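Local coordinates for protein chitinase (Thermococcus chitonophagus, PDB 5XSW) that probably hydrolyses chitin as an endochitinase; this chain is the C-terminal part of a longer protein and binds a glycan, at residues P146-F151 / T384-T389; S109-T114 / I152-P157. All coordinates share one frame; numbering follows the deposited sequence.

Contact 1: P146-F151 / T384-T389; sequences PHQNGF and TMDMET
His147 lays its imidazole over the side chain of Asp386, where the loop after helix 136-139 meets the C-terminal part of helix 374-386. Asp386 CB sits 3.8 Å from the His147 ring centroid and only 12° off the ring normal, a CH-pi contact over the middle of the face. The carboxylate plane is tilted 36° from the ring, and Asp386 OD1 lies 3.0 Å from His147 CE1. His147 CG lies between its own backbone N and carbonyl carbon (chi1 61°); ND1 takes a weak bond from Asn149 N. His147 N donates to Asp386 O at 3.2 Å.

Gln148 is bent at chi2, and its NE2 turns back to His147 O at 2.8 Å, with the acceptor in the Gln148 amide plane; Ala383 O is a second acceptor. The same NE2 lies 3.5 Å from Met387 SD, and Pro146 CB touches that sulfur from 4.0 Å. Pro146 CD meets Thr389 CG2 at the exposed margin.

Asp386 OD1 is gripped by the ND2 atoms of Asn202, in a loop, and Asn204, of helix 203-214, while Asp386 OD2 is 2.5 Å from Asn149 O. This buried carboxyl group is thus held by two asparagine amides at one oxygen and has its methylene under the His147 ring, tying the loop and two helices together at a single side chain.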
loop_
_atom_site.group_PDB
_atom_site.type_symbol
_atom_site.label_atom_id
_atom_site.label_comp_id
_atom_site.label_asym_id
_atom_site.label_seq_id
_atom_site.Cartn_x
_atom_site.Cartn_y
_atom_site.Cartn_z
ATOM N N PRO A 146 -0.795 36.301 -13.362
ATOM C CA PRO A 146 -0.497 34.938 -13.841
ATOM C C PRO A 146 0.843 34.413 -13.324
ATOM O O PRO A 146 1.765 35.186 -12.994
ATOM C CB PRO A 146 -0.461 35.076 -15.371
ATOM C CG PRO A 146 -0.406 36.566 -15.654
ATOM C CD PRO A 146 -0.895 37.292 -14.453
ATOM N N HIS A 147 0.949 33.085 -13.226
ATOM C CA HIS A 147 2.153 32.459 -12.694
ATOM C C HIS A 147 2.396 31.114 -13.377
ATOM O O HIS A 147 1.663 30.734 -14.271
ATOM C CB HIS A 147 2.036 32.264 -11.198
ATOM C CG HIS A 147 0.890 31.358 -10.792
ATOM N ND1 HIS A 147 1.071 30.036 -10.411
ATOM C CD2 HIS A 147 -0.454 31.585 -10.737
ATOM C CE1 HIS A 147 -0.100 29.503 -10.087
ATOM N NE2 HIS A 147 -1.045 30.415 -10.285
ATOM N N GLN A 148 3.438 30.406 -12.975
ATOM C CA GLN A 148 3.727 29.137 -13.652
ATOM C C GLN A 148 4.154 28.080 -12.618
ATOM O O GLN A 148 4.997 27.218 -12.901
ATOM C CB GLN A 148 4.808 29.353 -14.757
ATOM C CG GLN A 148 4.196 29.965 -16.096
ATOM C CD GLN A 148 3.168 29.043 -16.876
ATOM O OE1 GLN A 148 3.558 28.379 -17.848
ATOM N NE2 GLN A 148 1.853 29.048 -16.477
ATOM N N ASN A 149 3.607 28.139 -11.414
ATOM C CA ASN A 149 3.946 27.104 -10.416
ATOM C C ASN A 149 3.395 25.714 -10.839
ATOM O O ASN A 149 2.291 25.621 -11.412
ATOM C CB ASN A 149 3.379 27.465 -9.037
ATOM C CG ASN A 149 4.070 28.697 -8.421
ATOM O OD1 ASN A 149 5.091 28.585 -7.749
ATOM N ND2 ASN A 149 3.464 29.834 -8.595
ATOM N N GLY A 150 4.132 24.659 -10.544
ATOM C CA GLY A 150 3.623 23.339 -10.897
ATOM C C GLY A 150 3.031 22.754 -9.640
ATOM O O GLY A 150 2.100 23.315 -9.074
ATOM N N PHE A 151 3.594 21.645 -9.183
ATOM C CA PHE A 151 3.112 20.922 -8.017
ATOM C C PHE A 151 3.258 21.765 -6.702
ATOM O O PHE A 151 2.322 21.901 -5.927
ATOM C CB PHE A 151 3.926 19.590 -7.898
ATOM C CG PHE A 151 3.797 18.911 -6.573
ATOM C CD1 PHE A 151 2.529 18.663 -6.042
ATOM C CD2 PHE A 151 4.914 18.441 -5.905
ATOM C CE1 PHE A 151 2.382 17.989 -4.840
ATOM C CE2 PHE A 151 4.755 17.793 -4.661
ATOM C CZ PHE A 151 3.484 17.571 -4.151
ATOM N N THR A 384 -2.082 26.046 -17.927
ATOM C CA THR A 384 -3.236 26.835 -18.422
ATOM C C THR A 384 -4.051 27.477 -17.304
ATOM O O THR A 384 -4.436 28.636 -17.403
ATOM C CB THR A 384 -4.154 25.953 -19.300
ATOM O OG1 THR A 384 -3.333 25.388 -20.343
ATOM C CG2 THR A 384 -5.303 26.759 -19.954
ATOM N N MET A 385 -4.320 26.725 -16.240
ATOM C CA MET A 385 -5.021 27.274 -15.089
ATOM C C MET A 385 -4.212 28.387 -14.427
ATOM O O MET A 385 -4.763 29.412 -14.026
ATOM C CB MET A 385 -5.304 26.155 -14.067
ATOM C CG MET A 385 -6.357 25.169 -14.587
ATOM S SD MET A 385 -6.650 23.899 -13.360
ATOM C CE MET A 385 -7.802 24.754 -12.245
ATOM N N ASP A 386 -2.918 28.157 -14.284
ATOM C CA ASP A 386 -2.004 29.154 -13.672
ATOM C C ASP A 386 -2.072 30.522 -14.410
ATOM O O ASP A 386 -1.853 31.559 -13.794
ATOM C CB ASP A 386 -0.554 28.719 -13.754
ATOM C CG ASP A 386 -0.168 27.556 -12.804
ATOM O OD1 ASP A 386 -0.893 27.234 -11.818
ATOM O OD2 ASP A 386 0.949 27.029 -13.032
ATOM N N MET A 387 -2.237 30.473 -15.733
ATOM C CA MET A 387 -2.304 31.695 -16.571
ATOM C C MET A 387 -3.677 32.377 -16.551
ATOM O O MET A 387 -3.830 33.473 -17.119
ATOM C CB MET A 387 -1.974 31.383 -18.027
ATOM C CG MET A 387 -0.578 30.831 -18.246
ATOM S SD MET A 387 0.639 32.068 -17.723
ATOM C CE MET A 387 0.400 33.316 -19.018
ATOM N N GLU A 388 -4.688 31.737 -15.957
ATOM C CA GLU A 388 -6.053 32.235 -16.076
ATOM C C GLU A 388 -6.196 33.512 -15.231
ATOM O O GLU A 388 -5.782 33.533 -14.080
ATOM C CB GLU A 388 -7.070 31.188 -15.615
ATOM C CG GLU A 388 -8.509 31.704 -15.567
ATOM C CD GLU A 388 -9.108 31.986 -16.944
ATOM O OE1 GLU A 388 -8.690 31.347 -17.923
ATOM O OE2 GLU A 388 -10.040 32.831 -17.049
ATOM N N THR A 389 -6.747 34.572 -15.805
ATOM C CA THR A 389 -6.988 35.789 -15.037
ATOM C C THR A 389 -8.449 36.197 -14.966
ATOM O O THR A 389 -8.863 36.855 -14.034
ATOM C CB THR A 389 -6.182 36.978 -15.593
ATOM O OG1 THR A 389 -6.536 37.208 -16.960
ATOM C CG2 THR A 389 -4.709 36.700 -15.492
#

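Contact 2: S109-T114 / I152-P157; sequences SIIYPT and IMYNPP
Pro113 pushes the CG corner of its ring against the turn made by Ile152, Met153 and Tyr154. Its CG lies 3.6 Å from Ile152 CG2 and also touches Met153 O and Tyr154 CD1, so one proline methylene meets an aliphatic branch, a carbonyl oxygen and a ring. Met153 is the centre of an inverse gamma turn, with a weak bond from Tyr154 N to Ile152 O. Ile152 CG2, anti to its backbone N, stands 3.6 Å above the Tyr154 ring plane, over its centre. Although Tyr154 CB points away from segment 109-114, the ring end comes nearer, with CG anti to the carbonyl carbon (chi1 -63°). The ring edge meets Ile111 CG2, which lies near the ring plane, 3.8 Å from Tyr154 CE1.

The packing is slacker at the other end. There Thr114, an exposed residue whose CB points away, has its backbone O 4.2 Å from Pro156 CG, a loose contact, and Pro156 also rests on Tyr196 of helix 186-199.

Across the two segments the contact is wholly van der Waals: the connection after strand 98-104 packs by apolar contact on the loop after helix 136-139. Tyr154 OH is hydrogen-bonded to Glu328 OE1. Arg304 of helix 288-311 bonds through NH2 to both Ile111 O and Tyr154 OH, so polar links between the segments run through this shared arginine.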
loop_
_atom_site.group_PDB
_atom_site.type_symbol
_atom_site.label_atom_id
_atom_site.label_comp_id
_atom_site.label_asym_id
_atom_site.label_seq_id
_atom_site.Cartn_x
_atom_site.Cartn_y
_atom_site.Cartn_z
ATOM N N SER A 109 17.035 19.397 3.952
ATOM C CA SER A 109 16.909 20.638 3.184
ATOM C C SER A 109 15.587 20.798 2.403
ATOM O O SER A 109 15.476 21.599 1.458
ATOM C CB SER A 109 18.080 20.719 2.213
ATOM O OG SER A 109 17.959 19.723 1.218
ATOM N N ILE A 110 14.579 20.010 2.758
ATOM C CA ILE A 110 13.370 20.055 1.951
ATOM C C ILE A 110 12.768 21.426 2.011
ATOM O O ILE A 110 12.698 22.063 3.104
ATOM C CB ILE A 110 12.345 18.964 2.429
ATOM C CG1 ILE A 110 11.139 18.959 1.498
ATOM C CG2 ILE A 110 11.927 19.172 3.886
ATOM C CD1 ILE A 110 10.370 17.524 1.584
ATOM N N ILE A 111 12.375 21.921 0.845
ATOM C CA ILE A 111 11.792 23.261 0.754
ATOM C C ILE A 111 10.266 23.265 0.862
ATOM O O ILE A 111 9.586 22.657 0.012
ATOM C CB ILE A 111 12.176 23.958 -0.560
ATOM C CG1 ILE A 111 13.718 24.134 -0.662
ATOM C CG2 ILE A 111 11.389 25.354 -0.697
ATOM C CD1 ILE A 111 14.139 24.484 -2.106
ATOM N N TYR A 112 9.732 23.921 1.896
ATOM C CA TYR A 112 8.286 24.112 2.005
ATOM C C TYR A 112 8.034 25.631 2.029
ATOM O O TYR A 112 8.177 26.244 3.054
ATOM C CB TYR A 112 7.719 23.471 3.282
ATOM C CG TYR A 112 7.521 21.968 3.102
ATOM C CD1 TYR A 112 6.593 21.493 2.157
ATOM C CD2 TYR A 112 8.280 21.050 3.823
ATOM C CE1 TYR A 112 6.419 20.069 1.937
ATOM C CE2 TYR A 112 8.118 19.651 3.624
ATOM C CZ TYR A 112 7.158 19.197 2.680
ATOM O OH TYR A 112 6.996 17.837 2.485
ATOM N N PRO A 113 7.603 26.185 0.927
ATOM C CA PRO A 113 7.542 27.648 0.856
ATOM C C PRO A 113 6.512 28.250 1.813
ATOM O O PRO A 113 5.519 27.631 2.166
ATOM C CB PRO A 113 7.134 27.918 -0.588
ATOM C CG PRO A 113 7.281 26.550 -1.345
ATOM C CD PRO A 113 7.171 25.502 -0.321
ATOM N N THR A 114 6.765 29.481 2.233
ATOM C CA THR A 114 5.774 30.257 2.974
ATOM C C THR A 114 4.834 30.956 2.001
ATOM O O THR A 114 5.246 31.709 1.122
ATOM C CB THR A 114 6.467 31.293 3.892
ATOM O OG1 THR A 114 7.173 30.564 4.867
ATOM C CG2 THR A 114 5.414 32.176 4.633
ATOM N N ILE A 152 4.450 22.312 -6.463
ATOM C CA ILE A 152 4.731 23.092 -5.213
ATOM C C ILE A 152 4.647 24.584 -5.528
ATOM O O ILE A 152 5.178 25.008 -6.546
ATOM C CB ILE A 152 6.145 22.752 -4.602
ATOM C CG1 ILE A 152 6.196 21.261 -4.157
ATOM C CG2 ILE A 152 6.517 23.693 -3.401
ATOM C CD1 ILE A 152 5.309 20.995 -2.919
ATOM N N MET A 153 4.021 25.365 -4.640
ATOM C CA MET A 153 3.776 26.765 -4.916
ATOM C C MET A 153 5.000 27.569 -4.402
ATOM O O MET A 153 4.922 28.190 -3.348
ATOM C CB MET A 153 2.486 27.256 -4.231
ATOM C CG MET A 153 2.080 28.713 -4.781
ATOM S SD MET A 153 1.265 28.616 -6.383
ATOM C CE MET A 153 -0.451 28.399 -5.947
ATOM N N TYR A 154 6.135 27.470 -5.094
ATOM C CA TYR A 154 7.336 28.223 -4.655
ATOM C C TYR A 154 7.090 29.730 -4.761
ATOM O O TYR A 154 7.594 30.471 -3.968
ATOM C CB TYR A 154 8.553 27.858 -5.504
ATOM C CG TYR A 154 8.970 26.396 -5.402
ATOM C CD1 TYR A 154 9.658 25.956 -4.313
ATOM C CD2 TYR A 154 8.671 25.483 -6.442
ATOM C CE1 TYR A 154 10.056 24.552 -4.216
ATOM C CE2 TYR A 154 9.073 24.087 -6.373
ATOM C CZ TYR A 154 9.754 23.653 -5.267
ATOM O OH TYR A 154 10.170 22.336 -5.150
ATOM N N ASN A 155 6.325 30.171 -5.754
ATOM C CA ASN A 155 6.093 31.617 -5.967
ATOM C C ASN A 155 4.587 31.973 -6.046
ATOM O O ASN A 155 4.031 32.162 -7.118
ATOM C CB ASN A 155 6.816 32.055 -7.262
ATOM C CG ASN A 155 8.336 31.707 -7.256
ATOM O OD1 ASN A 155 8.797 30.851 -8.037
ATOM N ND2 ASN A 155 9.116 32.403 -6.417
ATOM N N PRO A 156 3.921 31.972 -4.913
ATOM C CA PRO A 156 2.472 32.138 -4.852
ATOM C C PRO A 156 2.096 33.455 -5.515
ATOM O O PRO A 156 2.826 34.466 -5.382
ATOM C CB PRO A 156 2.173 32.158 -3.347
ATOM C CG PRO A 156 3.386 31.735 -2.686
ATOM C CD PRO A 156 4.543 31.869 -3.587
ATOM N N PRO A 157 1.028 33.436 -6.289
ATOM C CA PRO A 157 0.673 34.681 -6.970
ATOM C C PRO A 157 0.109 35.728 -6.000
ATOM O O PRO A 157 0.026 36.884 -6.382
ATOM C CB PRO A 157 -0.407 34.247 -7.943
ATOM C CG PRO A 157 -1.109 33.075 -7.202
ATOM C CD PRO A 157 0.070 32.341 -6.565
#

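From the N terminus the chain runs through the beta strands up to 98-104 and enters a long, largely irregular connection. Segment 109-114 comes first; contact 2 then closes a loop of 37 residues by meeting 152-157. Contact 1 starts inside that loop, at 146-151, and closes a much larger one of 232 residues, mostly helical in its regular structure, at the far end of helix 374-386, whose first residue is His374 of the glycan pocket. The two contacts cross rather than nest. Segments 146-151 and 152-157 are continuous, and Asn149 ND2 probably bonds Asn155 O at 2.8 Å, so residues 146-157 join the segment following the beta strands to helix 374-386.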